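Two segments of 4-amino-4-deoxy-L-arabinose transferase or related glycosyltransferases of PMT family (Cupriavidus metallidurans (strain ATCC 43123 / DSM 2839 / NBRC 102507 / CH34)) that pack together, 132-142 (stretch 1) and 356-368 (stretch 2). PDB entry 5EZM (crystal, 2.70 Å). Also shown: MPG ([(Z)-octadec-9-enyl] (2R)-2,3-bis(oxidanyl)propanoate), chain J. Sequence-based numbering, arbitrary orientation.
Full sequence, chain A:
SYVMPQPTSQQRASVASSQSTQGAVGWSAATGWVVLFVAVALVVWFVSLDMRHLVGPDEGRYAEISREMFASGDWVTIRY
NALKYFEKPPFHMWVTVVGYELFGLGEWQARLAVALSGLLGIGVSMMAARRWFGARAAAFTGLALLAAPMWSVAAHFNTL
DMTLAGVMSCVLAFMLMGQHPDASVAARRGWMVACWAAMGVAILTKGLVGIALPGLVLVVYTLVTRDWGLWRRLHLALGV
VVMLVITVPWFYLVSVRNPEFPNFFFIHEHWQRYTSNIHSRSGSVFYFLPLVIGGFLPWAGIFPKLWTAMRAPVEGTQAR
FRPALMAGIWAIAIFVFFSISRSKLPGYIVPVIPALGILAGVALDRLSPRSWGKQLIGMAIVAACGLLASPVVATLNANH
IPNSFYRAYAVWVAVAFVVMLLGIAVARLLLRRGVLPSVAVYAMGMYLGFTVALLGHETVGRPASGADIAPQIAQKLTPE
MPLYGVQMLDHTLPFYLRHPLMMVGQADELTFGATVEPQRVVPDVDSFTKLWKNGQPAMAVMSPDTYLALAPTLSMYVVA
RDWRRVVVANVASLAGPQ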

# COMPACT_ATOMS: atom_id res chain seq x y z
N TRP A 132 -6.17 -26.67 -5.25
CA TRP A 132 -6.29 -27.54 -4.08
C TRP A 132 -7.74 -27.81 -3.67
O TRP A 132 -8.03 -28.90 -3.19
CB TRP A 132 -5.54 -26.94 -2.89
CG TRP A 132 -4.07 -27.17 -2.93
CD1 TRP A 132 -3.11 -26.29 -3.33
CD2 TRP A 132 -3.38 -28.37 -2.55
NE1 TRP A 132 -1.87 -26.86 -3.22
CE2 TRP A 132 -2.01 -28.13 -2.74
CE3 TRP A 132 -3.79 -29.61 -2.06
CZ2 TRP A 132 -1.04 -29.10 -2.47
CZ3 TRP A 132 -2.83 -30.57 -1.79
CH2 TRP A 132 -1.47 -30.31 -1.99
N PHE A 133 -8.64 -26.84 -3.85
CA PHE A 133 -9.99 -26.97 -3.32
C PHE A 133 -11.09 -26.86 -4.36
O PHE A 133 -12.26 -27.08 -4.01
CB PHE A 133 -10.22 -25.91 -2.23
CG PHE A 133 -9.16 -25.91 -1.16
CD1 PHE A 133 -9.06 -26.96 -0.27
CD2 PHE A 133 -8.27 -24.85 -1.06
CE1 PHE A 133 -8.09 -26.96 0.72
CE2 PHE A 133 -7.30 -24.84 -0.07
CZ PHE A 133 -7.21 -25.90 0.81
N GLY A 134 -10.78 -26.54 -5.61
CA GLY A 134 -11.76 -26.60 -6.67
C GLY A 134 -12.22 -25.21 -7.10
O GLY A 134 -11.83 -24.19 -6.54
N ALA A 135 -13.09 -25.22 -8.11
CA ALA A 135 -13.51 -23.98 -8.75
C ALA A 135 -14.37 -23.13 -7.81
O ALA A 135 -14.16 -21.92 -7.69
CB ALA A 135 -14.26 -24.28 -10.04
N ARG A 136 -15.35 -23.75 -7.15
CA ARG A 136 -16.27 -22.99 -6.30
C ARG A 136 -15.51 -22.29 -5.17
O ARG A 136 -15.69 -21.08 -4.93
CB ARG A 136 -17.35 -23.91 -5.74
CG ARG A 136 -18.58 -23.19 -5.20
CD ARG A 136 -19.65 -24.19 -4.74
NE ARG A 136 -20.20 -23.82 -3.43
CZ ARG A 136 -21.37 -23.23 -3.25
NH1 ARG A 136 -22.15 -22.93 -4.29
NH2 ARG A 136 -21.78 -22.94 -2.02
N ALA A 137 -14.65 -23.03 -4.47
CA ALA A 137 -13.84 -22.43 -3.41
C ALA A 137 -12.96 -21.31 -3.95
O ALA A 137 -12.76 -20.29 -3.28
CB ALA A 137 -12.98 -23.51 -2.74
N ALA A 138 -12.43 -21.48 -5.17
CA ALA A 138 -11.61 -20.43 -5.77
C ALA A 138 -12.43 -19.17 -6.00
O ALA A 138 -11.96 -18.05 -5.73
CB ALA A 138 -11.00 -20.92 -7.08
N ALA A 139 -13.66 -19.33 -6.49
CA ALA A 139 -14.55 -18.18 -6.64
C ALA A 139 -14.77 -17.49 -5.30
O ALA A 139 -14.68 -16.26 -5.19
CB ALA A 139 -15.89 -18.62 -7.24
N PHE A 140 -15.02 -18.28 -4.25
CA PHE A 140 -15.16 -17.68 -2.93
C PHE A 140 -13.89 -16.96 -2.48
O PHE A 140 -13.97 -15.97 -1.75
CB PHE A 140 -15.57 -18.75 -1.91
CG PHE A 140 -17.00 -19.17 -2.02
CD1 PHE A 140 -18.02 -18.24 -1.89
CD2 PHE A 140 -17.33 -20.49 -2.26
CE1 PHE A 140 -19.34 -18.62 -2.00
CE2 PHE A 140 -18.66 -20.87 -2.37
CZ PHE A 140 -19.66 -19.94 -2.24
N THR A 141 -12.72 -17.43 -2.93
CA THR A 141 -11.48 -16.75 -2.57
C THR A 141 -11.37 -15.41 -3.28
O THR A 141 -11.00 -14.40 -2.67
CB THR A 141 -10.28 -17.64 -2.89
OG1 THR A 141 -10.12 -18.62 -1.85
CG2 THR A 141 -9.00 -16.83 -3.01
N GLY A 142 -11.69 -15.37 -4.58
CA GLY A 142 -11.69 -14.11 -5.30
C GLY A 142 -12.66 -13.11 -4.70
O GLY A 142 -12.31 -11.94 -4.48
N LEU A 356 -5.59 -15.56 4.25
CA LEU A 356 -6.95 -15.50 4.78
C LEU A 356 -7.97 -15.71 3.67
O LEU A 356 -8.92 -16.49 3.83
CB LEU A 356 -7.18 -14.17 5.49
CG LEU A 356 -6.36 -13.92 6.75
CD1 LEU A 356 -6.67 -12.55 7.32
CD2 LEU A 356 -6.61 -15.01 7.78
N GLY A 357 -7.77 -15.03 2.54
CA GLY A 357 -8.65 -15.25 1.40
C GLY A 357 -8.82 -16.71 1.07
O GLY A 357 -9.95 -17.22 1.01
N ILE A 358 -7.71 -17.43 0.91
CA ILE A 358 -7.77 -18.87 0.66
C ILE A 358 -8.64 -19.54 1.71
O ILE A 358 -9.59 -20.26 1.38
CB ILE A 358 -6.35 -19.47 0.63
CG1 ILE A 358 -5.51 -18.82 -0.46
CG2 ILE A 358 -6.42 -20.99 0.44
CD1 ILE A 358 -4.12 -19.39 -0.57
N LEU A 359 -8.35 -19.28 2.99
CA LEU A 359 -9.15 -19.86 4.05
C LEU A 359 -10.62 -19.50 3.89
O LEU A 359 -11.50 -20.37 3.92
CB LEU A 359 -8.62 -19.42 5.42
CG LEU A 359 -7.24 -19.95 5.79
CD1 LEU A 359 -6.88 -19.60 7.23
CD2 LEU A 359 -7.18 -21.46 5.57
N ALA A 360 -10.90 -18.21 3.66
CA ALA A 360 -12.27 -17.79 3.42
C ALA A 360 -12.89 -18.62 2.30
O ALA A 360 -13.99 -19.16 2.44
CB ALA A 360 -12.32 -16.30 3.09
N GLY A 361 -12.14 -18.79 1.20
CA GLY A 361 -12.64 -19.55 0.07
C GLY A 361 -13.13 -20.93 0.45
O GLY A 361 -14.14 -21.40 -0.06
N VAL A 362 -12.43 -21.59 1.38
CA VAL A 362 -12.88 -22.93 1.74
C VAL A 362 -14.01 -22.84 2.77
O VAL A 362 -14.97 -23.61 2.71
CB VAL A 362 -11.71 -23.81 2.23
CG1 VAL A 362 -10.58 -23.76 1.22
CG2 VAL A 362 -11.22 -23.40 3.59
N ALA A 363 -13.94 -21.87 3.69
CA ALA A 363 -14.97 -21.77 4.71
C ALA A 363 -16.32 -21.48 4.07
O ALA A 363 -17.29 -22.24 4.26
CB ALA A 363 -14.61 -20.69 5.73
N LEU A 364 -16.40 -20.42 3.26
CA LEU A 364 -17.61 -20.14 2.51
C LEU A 364 -18.03 -21.33 1.66
O LEU A 364 -19.23 -21.54 1.44
CB LEU A 364 -17.40 -18.90 1.62
CG LEU A 364 -16.98 -17.62 2.34
CD1 LEU A 364 -16.58 -16.53 1.35
CD2 LEU A 364 -18.10 -17.12 3.24
N ASP A 365 -17.07 -22.14 1.22
CA ASP A 365 -17.41 -23.28 0.37
C ASP A 365 -18.21 -24.34 1.11
O ASP A 365 -18.94 -25.11 0.47
CB ASP A 365 -16.14 -23.90 -0.22
CG ASP A 365 -16.44 -24.92 -1.29
OD1 ASP A 365 -17.48 -24.78 -1.96
OD2 ASP A 365 -15.64 -25.86 -1.45
N ARG A 366 -18.11 -24.39 2.44
CA ARG A 366 -18.82 -25.39 3.23
C ARG A 366 -20.12 -24.86 3.83
O ARG A 366 -20.81 -25.61 4.52
CB ARG A 366 -17.91 -25.92 4.34
CG ARG A 366 -16.62 -26.54 3.83
CD ARG A 366 -15.68 -26.89 4.97
NE ARG A 366 -14.45 -27.51 4.49
CZ ARG A 366 -13.40 -27.78 5.27
NH1 ARG A 366 -13.44 -27.50 6.56
NH2 ARG A 366 -12.32 -28.34 4.75
N LEU A 367 -20.46 -23.60 3.58
CA LEU A 367 -21.63 -23.00 4.20
C LEU A 367 -22.92 -23.41 3.49
O LEU A 367 -22.99 -23.43 2.26
CB LEU A 367 -21.51 -21.47 4.18
CG LEU A 367 -20.36 -20.88 4.99
CD1 LEU A 367 -20.40 -19.36 4.94
CD2 LEU A 367 -20.40 -21.37 6.43
N SER A 368 -23.93 -23.73 4.28
CA SER A 368 -25.28 -23.91 3.79
C SER A 368 -25.93 -22.55 3.57
O SER A 368 -25.38 -21.52 3.98
CB SER A 368 -26.09 -24.75 4.78
OG SER A 368 -26.15 -24.11 6.03
C2 MPG J . -6.89 -17.07 -12.24
C3 MPG J . -7.49 -18.41 -11.83
C4 MPG J . -9.01 -18.39 -11.86
C5 MPG J . -9.63 -19.70 -11.35
C6 MPG J . -11.17 -19.66 -11.38
C7 MPG J . -11.81 -20.90 -10.72
C8 MPG J . -13.36 -20.82 -10.73

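How do the two backbones lie against each other? Helix 135-142 crosses helix 356-365 at 127° between their N-to-C directions, so the chains run in roughly opposing senses but well off antiparallel. The axes approach to 7.1 Å. At the crossing the CA atoms of Thr141 and Gly361 stand 4.0 Å apart, a spacing allowed by the glycine: a CB on Gly361 would point toward stretch 1 and clash with Thr141 OG1 and Ala137 O.

What does the start of stretch 1 bring to the contact? Phe133 points its CA-to-CB bond toward stretch 2 and offers a ring face to Val362, whose CG1 lies 3.5 Å from the centroid of the Phe133 ring and nearly along its normal, a CH-pi contact. Ile358 CG2 adds apolar packing, 4.0 Å from Phe133 CE2. Next comes Gly134, which breaks from helical geometry with a positive phi and then caps the following helix; at its backbone angles a CB would be jammed against the carbonyl oxygen of Phe133, so the turn itself calls for glycine. Ala135 and Ala138 do not touch stretch 2; instead Ala135 O approaches C8 of the lipid MPG to 3.3 Å, and Ala138 CB lies 3.7 Å from MPG C7.

Where does charge enter? Arg136 reaches across so that its NE donates a hydrogen bond to Asp365 OD1 at 3.2 Å, part of a salt bridge. The carboxylate oxygen sits at the edge of the guanidinium, near its plane, where the N-H bonds point. Ala137 meets the helix at Gly361, where no side chain intervenes: Ala137 O comes within 3.4 Å of Gly361 CA, and Ala137 CA makes a CA-H...O contact with Gly361 O at 3.5 Å. The Ala137 methyl also packs beside the acid, with CB 3.8 Å from Asp365 OD2.

How do the last residues of stretch 1 complete the packing? Phe140 turns toward stretch 2, and Leu364 CB covers one face of its ring, 3.9 Å from the Phe140 ring centroid, in a second CH-pi contact. The backbone of Asp365 borders the same ring, its CA 3.8 Å from Phe140 CD2. Thr141 supplies the other hydrogen bond between the stretches: its OG1 donates to Gly357 O at 3.2 Å. That carbonyl also accepts the helical bond from Gly361 N, so the threonine hydroxyl joins an oxygen already in use within its helix. Thr141 OG1 also lies 3.3 Å from Gly361 CA, tucked against the bare glycine surface.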